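PDB 3DMO: cytidine deaminase from Burkholderia pseudomallei, which probably scavenges cytidine and 2'-deoxycytidine for UMP synthesis by zinc-dependent hydrolytic deamination to uridine and 2'-deoxyuridine. Local coordinates for residues 74-82 against 105-113. Numbering follows the deposited sequence.
Sequences GYRPGEFAA and ELGKPTLEV
Ala82 and Glu112 form a parallel beta bridge, their CA atoms 4.7 Å apart, where strands 80-87 and 112-116 of the cytidine deaminase fold begin side by side. Helix 97-107 links the two strands in a beta-alpha-beta crossover, and its C-terminal end meets the turn that leads into the first strand. There Gly78 N, within the type II beta turn from Arg76 to Glu79, donates to Leu106 O at 2.9 Å. The same oxygen receives a CA-H...O contact from Pro77 CA and lies in the plane of the Phe80 ring, at its edge, 3.5 Å from CD1. One helix-end carbonyl thus gathers three neighbours, while between the turn and the beta bridge a water donates to both Gly107 O and Phe80 O. Pro77 CG rests against Leu106 CD2, its CB meets Lys108 CE, and Pro77 also packs on Tyr26 of the second subunit. Between helix and strand, Leu111 has CG anti to the backbone N (chi1 175°) and, with chi2 at 75°, CD1 3.8 Å from Phe80 CB; the Phe80 ring continues into the core against Leu67 and Leu71 of helix 62-72. Glu79 ties down the turn itself, its OE1 accepting from both Arg76 N and Arg76 NE. On the bridged pair, Glu112 OE1, hydrogen-bonded to NE2 of His6, a residue of the N-terminal histidine tag, lies 3.6 Å from Ala82 CB.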
ATOM      1  N   GLY A  74      -5.294 -21.714  -3.782  1.00 18.53           N
ATOM      2  CA  GLY A  74      -4.217 -22.631  -4.139  1.00 18.54           C
ATOM      3  C   GLY A  74      -3.673 -22.495  -5.550  1.00 18.43           C
ATOM      4  O   GLY A  74      -2.917 -23.351  -6.010  1.00 18.49           O
ATOM      5  N   TYR A  75      -4.051 -21.429  -6.247  1.00 18.46           N
ATOM      6  CA  TYR A  75      -3.466 -21.153  -7.553  1.00 18.51           C
ATOM      7  C   TYR A  75      -2.187 -20.390  -7.309  1.00 19.00           C
ATOM      8  O   TYR A  75      -2.090 -19.637  -6.333  1.00 19.74           O
ATOM      9  CB  TYR A  75      -4.445 -20.420  -8.475  1.00 18.42           C
ATOM     10  CG  TYR A  75      -5.565 -21.334  -8.888  1.00 17.96           C
ATOM     11  CD1 TYR A  75      -5.436 -22.139 -10.013  1.00 18.14           C
ATOM     12  CD2 TYR A  75      -6.715 -21.437  -8.120  1.00 18.22           C
ATOM     13  CE1 TYR A  75      -6.446 -23.020 -10.378  1.00 17.57           C
ATOM     14  CE2 TYR A  75      -7.739 -22.308  -8.475  1.00 18.20           C
ATOM     15  CZ  TYR A  75      -7.585 -23.094  -9.604  1.00 19.54           C
ATOM     16  OH  TYR A  75      -8.584 -23.959  -9.970  1.00 19.69           O
ATOM     17  N   ARG A  76      -1.206 -20.617  -8.168  1.00 18.50           N
ATOM     18  CA  ARG A  76       0.145 -20.112  -7.957  1.00 18.67           C
ATOM     19  C   ARG A  76       0.555 -19.222  -9.126  1.00 18.98           C
ATOM     20  O   ARG A  76      -0.082 -19.244 -10.178  1.00 19.23           O
ATOM     21  CB  ARG A  76       1.085 -21.304  -7.786  1.00 18.19           C
ATOM     22  CG  ARG A  76       0.826 -22.059  -6.483  1.00 18.85           C
ATOM     23  CD  ARG A  76       1.193 -23.522  -6.604  1.00 20.43           C
ATOM     24  NE  ARG A  76       0.302 -24.213  -7.538  1.00 21.58           N
ATOM     25  CZ  ARG A  76       0.264 -25.532  -7.711  1.00 22.63           C
ATOM     26  NH1 ARG A  76       1.056 -26.327  -6.996  1.00 22.39           N
ATOM     27  NH2 ARG A  76      -0.584 -26.060  -8.596  1.00 21.35           N
ATOM     28  N   PRO A  77       1.606 -18.405  -8.951  1.00 19.11           N
ATOM     29  CA  PRO A  77       2.029 -17.590 -10.089  1.00 19.43           C
ATOM     30  C   PRO A  77       2.172 -18.377 -11.388  1.00 20.06           C
ATOM     31  O   PRO A  77       2.772 -19.470 -11.407  1.00 20.10           O
ATOM     32  CB  PRO A  77       3.384 -17.050  -9.644  1.00 19.11           C
ATOM     33  CG  PRO A  77       3.247 -16.944  -8.150  1.00 19.47           C
ATOM     34  CD  PRO A  77       2.411 -18.134  -7.744  1.00 19.46           C
ATOM     35  N   GLY A  78       1.610 -17.827 -12.458  1.00 20.45           N
ATOM     36  CA  GLY A  78       1.682 -18.452 -13.774  1.00 20.95           C
ATOM     37  C   GLY A  78       0.516 -19.366 -14.101  1.00 21.22           C
ATOM     38  O   GLY A  78       0.451 -19.906 -15.209  1.00 21.99           O
ATOM     39  N   GLU A  79      -0.405 -19.542 -13.157  1.00 20.69           N
ATOM     40  CA  GLU A  79      -1.558 -20.431 -13.375  1.00 20.58           C
ATOM     41  C   GLU A  79      -2.811 -19.725 -13.878  1.00 20.68           C
ATOM     42  O   GLU A  79      -3.909 -20.285 -13.798  1.00 21.00           O
ATOM     43  CB  GLU A  79      -1.886 -21.218 -12.109  1.00 20.42           C
ATOM     44  CG  GLU A  79      -0.847 -22.251 -11.763  1.00 20.58           C
ATOM     45  CD  GLU A  79      -1.373 -23.295 -10.818  1.00 21.38           C
ATOM     46  OE1 GLU A  79      -1.551 -22.994  -9.618  1.00 20.60           O
ATOM     47  OE2 GLU A  79      -1.593 -24.427 -11.278  1.00 22.32           O
ATOM     48  N   PHE A  80      -2.644 -18.510 -14.400  1.00 20.55           N
ATOM     49  CA  PHE A  80      -3.775 -17.714 -14.892  1.00 20.34           C
ATOM     50  C   PHE A  80      -3.742 -17.523 -16.404  1.00 20.50           C
ATOM     51  O   PHE A  80      -2.692 -17.231 -16.983  1.00 21.02           O
ATOM     52  CB  PHE A  80      -3.861 -16.383 -14.139  1.00 20.36           C
ATOM     53  CG  PHE A  80      -3.758 -16.553 -12.655  1.00 19.94           C
ATOM     54  CD1 PHE A  80      -2.595 -16.193 -11.983  1.00 19.23           C
ATOM     55  CD2 PHE A  80      -4.795 -17.151 -11.945  1.00 21.38           C
ATOM     56  CE1 PHE A  80      -2.485 -16.392 -10.606  1.00 20.52           C
ATOM     57  CE2 PHE A  80      -4.698 -17.352 -10.569  1.00 20.97           C
ATOM     58  CZ  PHE A  80      -3.535 -16.969  -9.900  1.00 20.30           C
ATOM     59  N   ALA A  81      -4.895 -17.728 -17.032  1.00 20.36           N
ATOM     60  CA  ALA A  81      -5.029 -17.586 -18.479  1.00 20.58           C
ATOM     61  C   ALA A  81      -5.336 -16.145 -18.894  1.00 20.12           C
ATOM     62  O   ALA A  81      -4.751 -15.626 -19.846  1.00 20.75           O
ATOM     63  CB  ALA A  81      -6.117 -18.514 -18.987  1.00 20.69           C
ATOM     64  N   ALA A  82      -6.264 -15.510 -18.183  1.00 19.55           N
ATOM     65  CA  ALA A  82      -6.744 -14.175 -18.547  1.00 18.86           C
ATOM     66  C   ALA A  82      -7.409 -13.483 -17.370  1.00 18.86           C
ATOM     67  O   ALA A  82      -7.961 -14.142 -16.468  1.00 18.88           O
ATOM     68  CB  ALA A  82      -7.738 -14.259 -19.719  1.00 18.81           C
ATOM     69  N   GLU A 105       3.819 -10.105 -11.505  1.00 20.13           N
ATOM     70  CA  GLU A 105       4.395 -11.125 -10.627  1.00 20.55           C
ATOM     71  C   GLU A 105       3.544 -12.400 -10.565  1.00 19.79           C
ATOM     72  O   GLU A 105       4.070 -13.509 -10.713  1.00 19.83           O
ATOM     73  CB  GLU A 105       4.645 -10.560  -9.235  1.00 20.98           C
ATOM     74  CG  GLU A 105       5.073 -11.611  -8.235  1.00 21.55           C
ATOM     75  CD  GLU A 105       6.197 -11.145  -7.351  1.00 21.55           C
ATOM     76  OE1 GLU A 105       6.572  -9.955  -7.433  1.00 20.25           O
ATOM     77  OE2 GLU A 105       6.705 -11.983  -6.584  1.00 21.08           O
ATOM     78  N   LEU A 106       2.237 -12.244 -10.375  1.00 19.61           N
ATOM     79  CA  LEU A 106       1.350 -13.386 -10.229  1.00 19.35           C
ATOM     80  C   LEU A 106       0.900 -14.009 -11.560  1.00 19.70           C
ATOM     81  O   LEU A 106       0.726 -15.221 -11.646  1.00 19.21           O
ATOM     82  CB  LEU A 106       0.150 -13.013  -9.356  1.00 18.90           C
ATOM     83  CG  LEU A 106       0.476 -12.573  -7.918  1.00 19.19           C
ATOM     84  CD1 LEU A 106      -0.811 -12.246  -7.161  1.00 19.69           C
ATOM     85  CD2 LEU A 106       1.271 -13.654  -7.186  1.00 16.96           C
ATOM     86  N   GLY A 107       0.749 -13.190 -12.595  1.00 19.86           N
ATOM     87  CA  GLY A 107       0.270 -13.679 -13.889  1.00 20.79           C
ATOM     88  C   GLY A 107       1.362 -13.904 -14.919  1.00 21.18           C
ATOM     89  O   GLY A 107       1.130 -14.590 -15.918  1.00 21.91           O
ATOM     90  N   LYS A 108       2.545 -13.337 -14.663  1.00 21.44           N
ATOM     91  CA  LYS A 108       3.690 -13.305 -15.595  1.00 21.74           C
ATOM     92  C   LYS A 108       3.430 -12.323 -16.756  1.00 21.76           C
ATOM     93  O   LYS A 108       2.276 -11.988 -17.042  1.00 21.16           O
ATOM     94  CB  LYS A 108       4.070 -14.706 -16.120  1.00 22.35           C
ATOM     95  CG  LYS A 108       4.220 -15.792 -15.057  1.00 23.51           C
ATOM     96  CD  LYS A 108       5.326 -15.462 -14.075  1.00 28.02           C
ATOM     97  CE  LYS A 108       5.252 -16.361 -12.855  1.00 30.68           C
ATOM     98  NZ  LYS A 108       6.271 -17.445 -12.874  1.00 32.66           N
ATOM     99  N   PRO A 109       4.500 -11.833 -17.415  1.00 21.83           N
ATOM    100  CA  PRO A 109       4.343 -10.884 -18.534  1.00 22.01           C
ATOM    101  C   PRO A 109       3.324 -11.279 -19.609  1.00 21.90           C
ATOM    102  O   PRO A 109       2.691 -10.404 -20.200  1.00 21.91           O
ATOM    103  CB  PRO A 109       5.752 -10.822 -19.130  1.00 22.42           C
ATOM    104  CG  PRO A 109       6.626 -11.044 -17.955  1.00 22.03           C
ATOM    105  CD  PRO A 109       5.924 -12.090 -17.131  1.00 21.92           C
ATOM    106  N   THR A 110       3.169 -12.576 -19.849  1.00 22.12           N
ATOM    107  CA  THR A 110       2.273 -13.068 -20.900  1.00 22.53           C
ATOM    108  C   THR A 110       0.794 -13.160 -20.517  1.00 22.35           C
ATOM    109  O   THR A 110      -0.025 -13.547 -21.349  1.00 22.79           O
ATOM    110  CB  THR A 110       2.745 -14.445 -21.447  1.00 22.86           C
ATOM    111  OG1 THR A 110       2.922 -15.349 -20.353  1.00 24.25           O
ATOM    112  CG2 THR A 110       4.068 -14.296 -22.203  1.00 23.80           C
ATOM    113  N   LEU A 111       0.436 -12.824 -19.274  1.00 22.02           N
ATOM    114  CA  LEU A 111      -0.980 -12.860 -18.886  1.00 21.58           C
ATOM    115  C   LEU A 111      -1.811 -11.967 -19.811  1.00 21.41           C
ATOM    116  O   LEU A 111      -1.469 -10.808 -20.014  1.00 21.24           O
ATOM    117  CB  LEU A 111      -1.180 -12.421 -17.428  1.00 21.59           C
ATOM    118  CG  LEU A 111      -2.633 -12.303 -16.953  1.00 21.67           C
ATOM    119  CD1 LEU A 111      -3.246 -13.661 -16.723  1.00 22.42           C
ATOM    120  CD2 LEU A 111      -2.750 -11.438 -15.698  1.00 22.44           C
ATOM    121  N   GLU A 112      -2.891 -12.520 -20.361  1.00 21.58           N
ATOM    122  CA  GLU A 112      -3.799 -11.766 -21.223  1.00 22.17           C
ATOM    123  C   GLU A 112      -4.689 -10.883 -20.359  1.00 21.05           C
ATOM    124  O   GLU A 112      -5.285 -11.356 -19.394  1.00 20.67           O
ATOM    125  CB  GLU A 112      -4.649 -12.715 -22.075  1.00 22.40           C
ATOM    126  CG  GLU A 112      -5.622 -12.013 -23.012  1.00 24.33           C
ATOM    127  CD  GLU A 112      -6.449 -12.985 -23.845  1.00 25.71           C
ATOM    128  OE1 GLU A 112      -7.200 -13.792 -23.259  1.00 31.11           O
ATOM    129  OE2 GLU A 112      -6.361 -12.930 -25.091  1.00 31.22           O
ATOM    130  N   VAL A 113      -4.759  -9.599 -20.706  1.00 20.01           N
ATOM    131  CA  VAL A 113      -5.516  -8.622 -19.936  1.00 19.67           C
ATOM    132  C   VAL A 113      -6.572  -7.997 -20.857  1.00 19.41           C
ATOM    133  O   VAL A 113      -6.236  -7.376 -21.865  1.00 19.85           O
ATOM    134  CB  VAL A 113      -4.575  -7.535 -19.340  1.00 19.34           C
ATOM    135  CG1 VAL A 113      -5.373  -6.499 -18.568  1.00 19.57           C
ATOM    136  CG2 VAL A 113      -3.508  -8.171 -18.440  1.00 19.51           C
TER
HETATM  137  O   HOH W   1      -0.568 -16.674 -15.338  1.00 24.00           O